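Local coordinates for protein alpha-galactosidase 1 (Saccharomyces cerevisiae, PDB 3LRK) that hydrolyses terminal, non-reducing alpha-D-galactose residues from alpha-galactosides such as galactose oligosaccharides, galactomannans and galactolipids, working as a secreted homotetrameric glycoprotein, at residues E276-S281 with H460-Y465; Q309-A314 with Y394-N399. The protein carries 1 engineered substitution. All blocks are in the same frame, centred on the assembly; numbering follows the deposited sequence.

Contact 1: E276-S281 with H460-Y465; sequences EKAHFS and HGIAFY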
loop_
_atom_site.group_PDB
_atom_site.type_symbol
_atom_site.label_atom_id
_atom_site.label_comp_id
_atom_site.label_asym_id
_atom_site.label_seq_id
_atom_site.Cartn_x
_atom_site.Cartn_y
_atom_site.Cartn_z
ATOM N N GLU A 276 -27.969 -19.464 -5.689
ATOM C CA GLU A 276 -27.427 -20.613 -4.977
ATOM C C GLU A 276 -26.665 -21.568 -5.904
ATOM O O GLU A 276 -25.640 -22.115 -5.509
ATOM C CB GLU A 276 -28.521 -21.349 -4.191
ATOM C CG GLU A 276 -29.005 -20.574 -2.960
ATOM C CD GLU A 276 -29.952 -21.363 -2.062
ATOM O OE1 GLU A 276 -30.223 -22.551 -2.338
ATOM O OE2 GLU A 276 -30.415 -20.782 -1.061
ATOM N N LYS A 277 -27.142 -21.739 -7.141
ATOM C CA LYS A 277 -26.455 -22.596 -8.129
ATOM C C LYS A 277 -25.110 -22.001 -8.553
ATOM O O LYS A 277 -24.111 -22.719 -8.664
ATOM C CB LYS A 277 -27.315 -22.808 -9.384
ATOM C CG LYS A 277 -28.552 -23.692 -9.186
ATOM C CD LYS A 277 -28.991 -24.340 -10.502
ATOM C CE LYS A 277 -29.552 -23.324 -11.483
ATOM N NZ LYS A 277 -29.996 -23.974 -12.743
ATOM N N ALA A 278 -25.111 -20.693 -8.812
ATOM C CA ALA A 278 -23.901 -19.941 -9.156
ATOM C C ALA A 278 -22.867 -20.045 -8.034
ATOM O O ALA A 278 -21.700 -20.334 -8.284
ATOM C CB ALA A 278 -24.247 -18.485 -9.426
ATOM N N HIS A 279 -23.331 -19.837 -6.802
ATOM C CA HIS A 279 -22.500 -19.854 -5.598
ATOM C C HIS A 279 -21.877 -21.243 -5.354
ATOM O O HIS A 279 -20.656 -21.360 -5.193
ATOM C CB HIS A 279 -23.356 -19.346 -4.424
ATOM C CG HIS A 279 -22.730 -19.475 -3.068
ATOM N ND1 HIS A 279 -21.402 -19.198 -2.813
ATOM C CD2 HIS A 279 -23.285 -19.791 -1.870
ATOM C CE1 HIS A 279 -21.157 -19.382 -1.528
ATOM N NE2 HIS A 279 -22.284 -19.735 -0.931
ATOM N N PHE A 280 -22.703 -22.291 -5.372
ATOM C CA PHE A 280 -22.223 -23.661 -5.176
ATOM C C PHE A 280 -21.266 -24.098 -6.293
ATOM O O PHE A 280 -20.207 -24.667 -6.016
ATOM C CB PHE A 280 -23.408 -24.632 -5.035
ATOM C CG PHE A 280 -23.019 -26.034 -4.652
ATOM C CD1 PHE A 280 -22.627 -26.344 -3.339
ATOM C CD2 PHE A 280 -23.077 -27.065 -5.598
ATOM C CE1 PHE A 280 -22.283 -27.650 -2.986
ATOM C CE2 PHE A 280 -22.740 -28.374 -5.260
ATOM C CZ PHE A 280 -22.337 -28.679 -3.959
ATOM N N SER A 281 -21.632 -23.797 -7.541
ATOM C CA SER A 281 -20.826 -24.157 -8.714
ATOM C C SER A 281 -19.469 -23.460 -8.729
ATOM O O SER A 281 -18.461 -24.079 -9.076
ATOM C CB SER A 281 -21.564 -23.830 -10.015
ATOM O OG SER A 281 -22.792 -24.533 -10.105
ATOM N N HIS A 460 -28.070 -13.330 -12.295
ATOM C CA HIS A 460 -27.349 -13.879 -11.130
ATOM C C HIS A 460 -27.219 -15.403 -11.193
ATOM O O HIS A 460 -27.209 -16.080 -10.165
ATOM C CB HIS A 460 -28.027 -13.457 -9.812
ATOM C CG HIS A 460 -27.867 -12.007 -9.473
ATOM N ND1 HIS A 460 -28.144 -11.504 -8.220
ATOM C CD2 HIS A 460 -27.447 -10.954 -10.216
ATOM C CE1 HIS A 460 -27.912 -10.204 -8.207
ATOM N NE2 HIS A 460 -27.483 -9.845 -9.403
ATOM N N GLY A 461 -27.114 -15.937 -12.404
ATOM C CA GLY A 461 -27.060 -17.377 -12.612
ATOM C C GLY A 461 -25.861 -17.836 -13.411
ATOM O O GLY A 461 -24.945 -17.049 -13.708
ATOM N N ILE A 462 -25.886 -19.107 -13.801
ATOM C CA ILE A 462 -24.712 -19.757 -14.362
ATOM C C ILE A 462 -25.059 -20.821 -15.410
ATOM O O ILE A 462 -26.057 -21.533 -15.285
ATOM C CB ILE A 462 -23.801 -20.355 -13.208
ATOM C CG1 ILE A 462 -22.389 -20.675 -13.707
ATOM C CG2 ILE A 462 -24.471 -21.547 -12.487
ATOM C CD1 ILE A 462 -21.415 -21.134 -12.603
ATOM N N ALA A 463 -24.241 -20.887 -16.456
ATOM C CA ALA A 463 -24.153 -22.081 -17.287
ATOM C C ALA A 463 -22.869 -22.804 -16.898
ATOM O O ALA A 463 -21.760 -22.282 -17.066
ATOM C CB ALA A 463 -24.154 -21.720 -18.775
ATOM N N PHE A 464 -23.019 -24.012 -16.375
ATOM C CA PHE A 464 -21.886 -24.750 -15.820
ATOM C C PHE A 464 -21.698 -26.063 -16.592
ATOM O O PHE A 464 -22.528 -26.968 -16.490
ATOM C CB PHE A 464 -22.139 -24.998 -14.326
ATOM C CG PHE A 464 -20.898 -25.278 -13.519
ATOM C CD1 PHE A 464 -19.764 -24.470 -13.632
ATOM C CD2 PHE A 464 -20.878 -26.333 -12.614
ATOM C CE1 PHE A 464 -18.629 -24.731 -12.873
ATOM C CE2 PHE A 464 -19.742 -26.598 -11.845
ATOM C CZ PHE A 464 -18.624 -25.790 -11.976
ATOM N N TYR A 465 -20.613 -26.150 -17.361
ATOM C CA TYR A 465 -20.393 -27.278 -18.280
ATOM C C TYR A 465 -19.144 -28.105 -18.027
ATOM O O TYR A 465 -18.114 -27.590 -17.579
ATOM C CB TYR A 465 -20.290 -26.798 -19.729
ATOM C CG TYR A 465 -21.437 -25.970 -20.239
ATOM C CD1 TYR A 465 -21.207 -24.699 -20.756
ATOM C CD2 TYR A 465 -22.746 -26.452 -20.219
ATOM C CE1 TYR A 465 -22.244 -23.921 -21.247
ATOM C CE2 TYR A 465 -23.799 -25.673 -20.701
ATOM C CZ TYR A 465 -23.533 -24.413 -21.217
ATOM O OH TYR A 465 -24.549 -23.628 -21.700
#
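F464 holds CG anti to its backbone N (chi1 -159°), which lifts the ring off strand 461-469 and brings it under S281 CB of helix 273-285. S281 CB sits over the centre of one ring face, 3.7 Å from the F464 centroid, a CH-pi contact. The carbonyl oxygen of the same residue, S281 O, lies 3.4 Å from F464 CZ. I462 also has CG1 anti to the backbone N, and its two branches divide the helix surface: CD1 reaches S281 CB at 3.7 Å, and CG2 lies against the backbone of A278, 3.7 Å from its CA. The small A278 is consistent with the close approach, 6.7 Å between the axes of 276-281 and 461-465. S281 chi1 of -60° turns OG back along the helix to K277 O at 2.7 Å, so this carbonyl takes both OG and the S281 amide. V312 and strand 355-361 also pack on F464. An alanine at F464 would probably lose the flat surface beneath S281 CB and loosen the helix against the sheet. S281 OG donates to K277 O and is also hydrogen-bonded to W397 NE1; neither bond joins helix to strand, which are held together by van der Waals and CH-pi packing.

Contact 2: Q309-A314 with Y394-N399; sequences QASVIA and YDLWAN. With GOL (glycerol), chain J.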
loop_
_atom_site.group_PDB
_atom_site.type_symbol
_atom_site.label_atom_id
_atom_site.label_comp_id
_atom_site.label_asym_id
_atom_site.label_seq_id
_atom_site.Cartn_x
_atom_site.Cartn_y
_atom_site.Cartn_z
ATOM N N GLN A 309 -25.854 -32.209 -5.663
ATOM C CA GLN A 309 -25.487 -32.358 -7.078
ATOM C C GLN A 309 -24.110 -33.016 -7.243
ATOM O O GLN A 309 -23.066 -32.341 -7.221
ATOM C CB GLN A 309 -25.586 -31.023 -7.835
ATOM C CG GLN A 309 -25.446 -31.136 -9.380
ATOM C CD GLN A 309 -26.686 -31.729 -10.067
ATOM O OE1 GLN A 309 -27.619 -32.182 -9.407
ATOM N NE2 GLN A 309 -26.690 -31.722 -11.395
ATOM N N ALA A 310 -24.133 -34.337 -7.429
ATOM C CA ALA A 310 -22.930 -35.159 -7.553
ATOM C C ALA A 310 -21.971 -34.680 -8.637
ATOM O O ALA A 310 -20.761 -34.721 -8.452
ATOM C CB ALA A 310 -23.309 -36.617 -7.785
ATOM N N SER A 311 -22.534 -34.215 -9.749
ATOM C CA SER A 311 -21.787 -33.731 -10.910
ATOM C C SER A 311 -20.895 -32.534 -10.559
ATOM O O SER A 311 -19.762 -32.406 -11.041
ATOM C CB SER A 311 -22.787 -33.300 -11.982
ATOM O OG SER A 311 -22.223 -33.466 -13.262
ATOM N N VAL A 312 -21.427 -31.649 -9.728
ATOM C CA VAL A 312 -20.706 -30.440 -9.335
ATOM C C VAL A 312 -19.652 -30.749 -8.259
ATOM O O VAL A 312 -18.532 -30.223 -8.312
ATOM C CB VAL A 312 -21.691 -29.323 -8.917
ATOM C CG1 VAL A 312 -20.958 -28.115 -8.340
ATOM C CG2 VAL A 312 -22.551 -28.896 -10.111
ATOM N N ILE A 313 -20.003 -31.606 -7.302
ATOM C CA ILE A 313 -19.058 -32.097 -6.285
ATOM C C ILE A 313 -17.860 -32.826 -6.919
ATOM O O ILE A 313 -16.715 -32.682 -6.463
ATOM C CB ILE A 313 -19.758 -33.009 -5.243
ATOM C CG1 ILE A 313 -20.870 -32.243 -4.514
ATOM C CG2 ILE A 313 -18.742 -33.587 -4.232
ATOM C CD1 ILE A 313 -21.784 -33.135 -3.643
ATOM N N ALA A 314 -18.122 -33.577 -7.991
ATOM C CA ALA A 314 -17.066 -34.291 -8.696
ATOM C C ALA A 314 -16.008 -33.331 -9.280
ATOM O O ALA A 314 -14.830 -33.678 -9.335
ATOM C CB ALA A 314 -17.656 -35.179 -9.788
ATOM N N TYR A 394 -21.442 -31.112 -21.810
ATOM C CA TYR A 394 -22.323 -31.684 -20.807
ATOM C C TYR A 394 -22.804 -30.596 -19.846
ATOM O O TYR A 394 -21.997 -29.810 -19.340
ATOM C CB TYR A 394 -21.606 -32.783 -20.027
ATOM C CG TYR A 394 -21.397 -34.068 -20.793
ATOM C CD1 TYR A 394 -20.413 -34.168 -21.777
ATOM C CD2 TYR A 394 -22.173 -35.193 -20.521
ATOM C CE1 TYR A 394 -20.214 -35.355 -22.480
ATOM C CE2 TYR A 394 -21.979 -36.387 -21.217
ATOM C CZ TYR A 394 -21.000 -36.458 -22.189
ATOM O OH TYR A 394 -20.806 -37.628 -22.884
ATOM N N ASP A 395 -24.113 -30.565 -19.603
ATOM C CA ASP A 395 -24.724 -29.655 -18.629
ATOM C C ASP A 395 -24.617 -30.300 -17.255
ATOM O O ASP A 395 -25.289 -31.298 -16.973
ATOM C CB ASP A 395 -26.195 -29.380 -18.996
ATOM C CG ASP A 395 -26.887 -28.385 -18.046
ATOM O OD1 ASP A 395 -26.326 -28.039 -16.980
ATOM O OD2 ASP A 395 -28.016 -27.949 -18.375
ATOM N N LEU A 396 -23.776 -29.717 -16.397
ATOM C CA LEU A 396 -23.544 -30.260 -15.056
ATOM C C LEU A 396 -24.748 -30.100 -14.120
ATOM O O LEU A 396 -24.791 -30.719 -13.053
ATOM C CB LEU A 396 -22.274 -29.651 -14.432
ATOM C CG LEU A 396 -20.934 -30.024 -15.086
ATOM C CD1 LEU A 396 -19.801 -29.091 -14.647
ATOM C CD2 LEU A 396 -20.545 -31.473 -14.824
ATOM N N TRP A 397 -25.724 -29.279 -14.515
ATOM C CA TRP A 397 -26.939 -29.100 -13.707
ATOM C C TRP A 397 -28.130 -29.967 -14.142
ATOM O O TRP A 397 -29.162 -30.006 -13.468
ATOM C CB TRP A 397 -27.303 -27.617 -13.551
ATOM C CG TRP A 397 -26.436 -26.987 -12.493
ATOM C CD1 TRP A 397 -25.380 -26.137 -12.689
ATOM C CD2 TRP A 397 -26.515 -27.213 -11.078
ATOM N NE1 TRP A 397 -24.811 -25.808 -11.478
ATOM C CE2 TRP A 397 -25.487 -26.455 -10.475
ATOM C CE3 TRP A 397 -27.359 -27.982 -10.260
ATOM C CZ2 TRP A 397 -25.282 -26.437 -9.092
ATOM C CZ3 TRP A 397 -27.157 -27.960 -8.881
ATOM C CH2 TRP A 397 -26.122 -27.196 -8.314
ATOM N N ALA A 398 -27.960 -30.683 -15.250
ATOM C CA ALA A 398 -28.947 -31.663 -15.699
ATOM C C ALA A 398 -29.099 -32.782 -14.671
ATOM O O ALA A 398 -28.152 -33.111 -13.944
ATOM C CB ALA A 398 -28.550 -32.234 -17.037
ATOM N N ASN A 399 -30.298 -33.354 -14.609
ATOM C CA ASN A 399 -30.593 -34.485 -13.726
ATOM C C ASN A 399 -30.438 -34.163 -12.241
ATOM O O ASN A 399 -30.081 -35.031 -11.446
ATOM C CB ASN A 399 -29.746 -35.717 -14.095
ATOM C CG ASN A 399 -29.840 -36.080 -15.567
ATOM O OD1 ASN A 399 -30.870 -35.864 -16.211
ATOM N ND2 ASN A 399 -28.761 -36.638 -16.107
HETATM C C1 GOL J . -27.718 -36.884 -6.723
HETATM O O1 GOL J . -26.495 -37.149 -6.065
HETATM C C2 GOL J . -27.470 -36.662 -8.211
HETATM O O2 GOL J . -26.687 -35.504 -8.386
HETATM C C3 GOL J . -28.806 -36.496 -8.930
HETATM O O3 GOL J . -28.642 -36.829 -10.292
#
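The Q309 side chain lies obliquely across W397, its amide plane only 14° from the plane of the indole. CG anti to the backbone N (chi1 -170°) and a bend at chi2 lay the aliphatic part of Q309 over the six-membered ring, with Q309 CG 4.0 Å from the centroid in a CH-pi contact. V312 CG2 meets the ring in the same manner, 3.7 Å above its plane and displaced toward the rim, near CZ2 and CE2. Beyond the ring, the Q309 amide reaches the turn backbone. NE2 gives a nearly straight bond of 2.7 Å to L396 O, in the carbonyl plane and on a lone pair, and a longer one of 3.3 Å to A398 O, which it meets from above the carbonyl plane. Two acceptors thus fix the rotation of the amide. L396 lies against the first helical turn instead, with its CD2 3.0 Å from S311 OG, a tight approach; that hydroxyl has a weak hydrogen bond to L439 O. The indole NE1 is bonded to S281 OG, and K277 makes a cation-pi contact with the ring. A glycerol, probably from the crystallisation liquor, spans the two segments: A310 N donates to its O2 at 3.0 Å, and its O3 donates to N399 O at 2.6 Å. D395 to A398 form a type I beta turn, in which D395 OD1 takes the W397 amide as an Asx turn. Through its amide and its packing on W397, Q309, the N-cap residue of helix 310-316, ties the barrel domain to a turn at the end of strand 391-395 of the C-terminal beta domain of this GH27 enzyme.

How the contacts relate
Both contacts join the TIM-barrel domain to the C-terminal beta domain, and their strands, 461-469 and 391-395, are neighbours in one antiparallel sheet. Contact 1 is the buried one, a helix lying on the face of a strand through I462 and F464 packed on S281 and the backbone of A278. Contact 2 is partly buried and sits where the neighbouring strand has ended in a turn, so backbone carbonyls become acceptors for a side-chain amide and a glycerol reaches the site. The two meet directly: S281 and W397 link them, F464 O and L396 N form a probable hydrogen bond just beyond the end of strand 391-395, and F280 packs on V312 between the two helices.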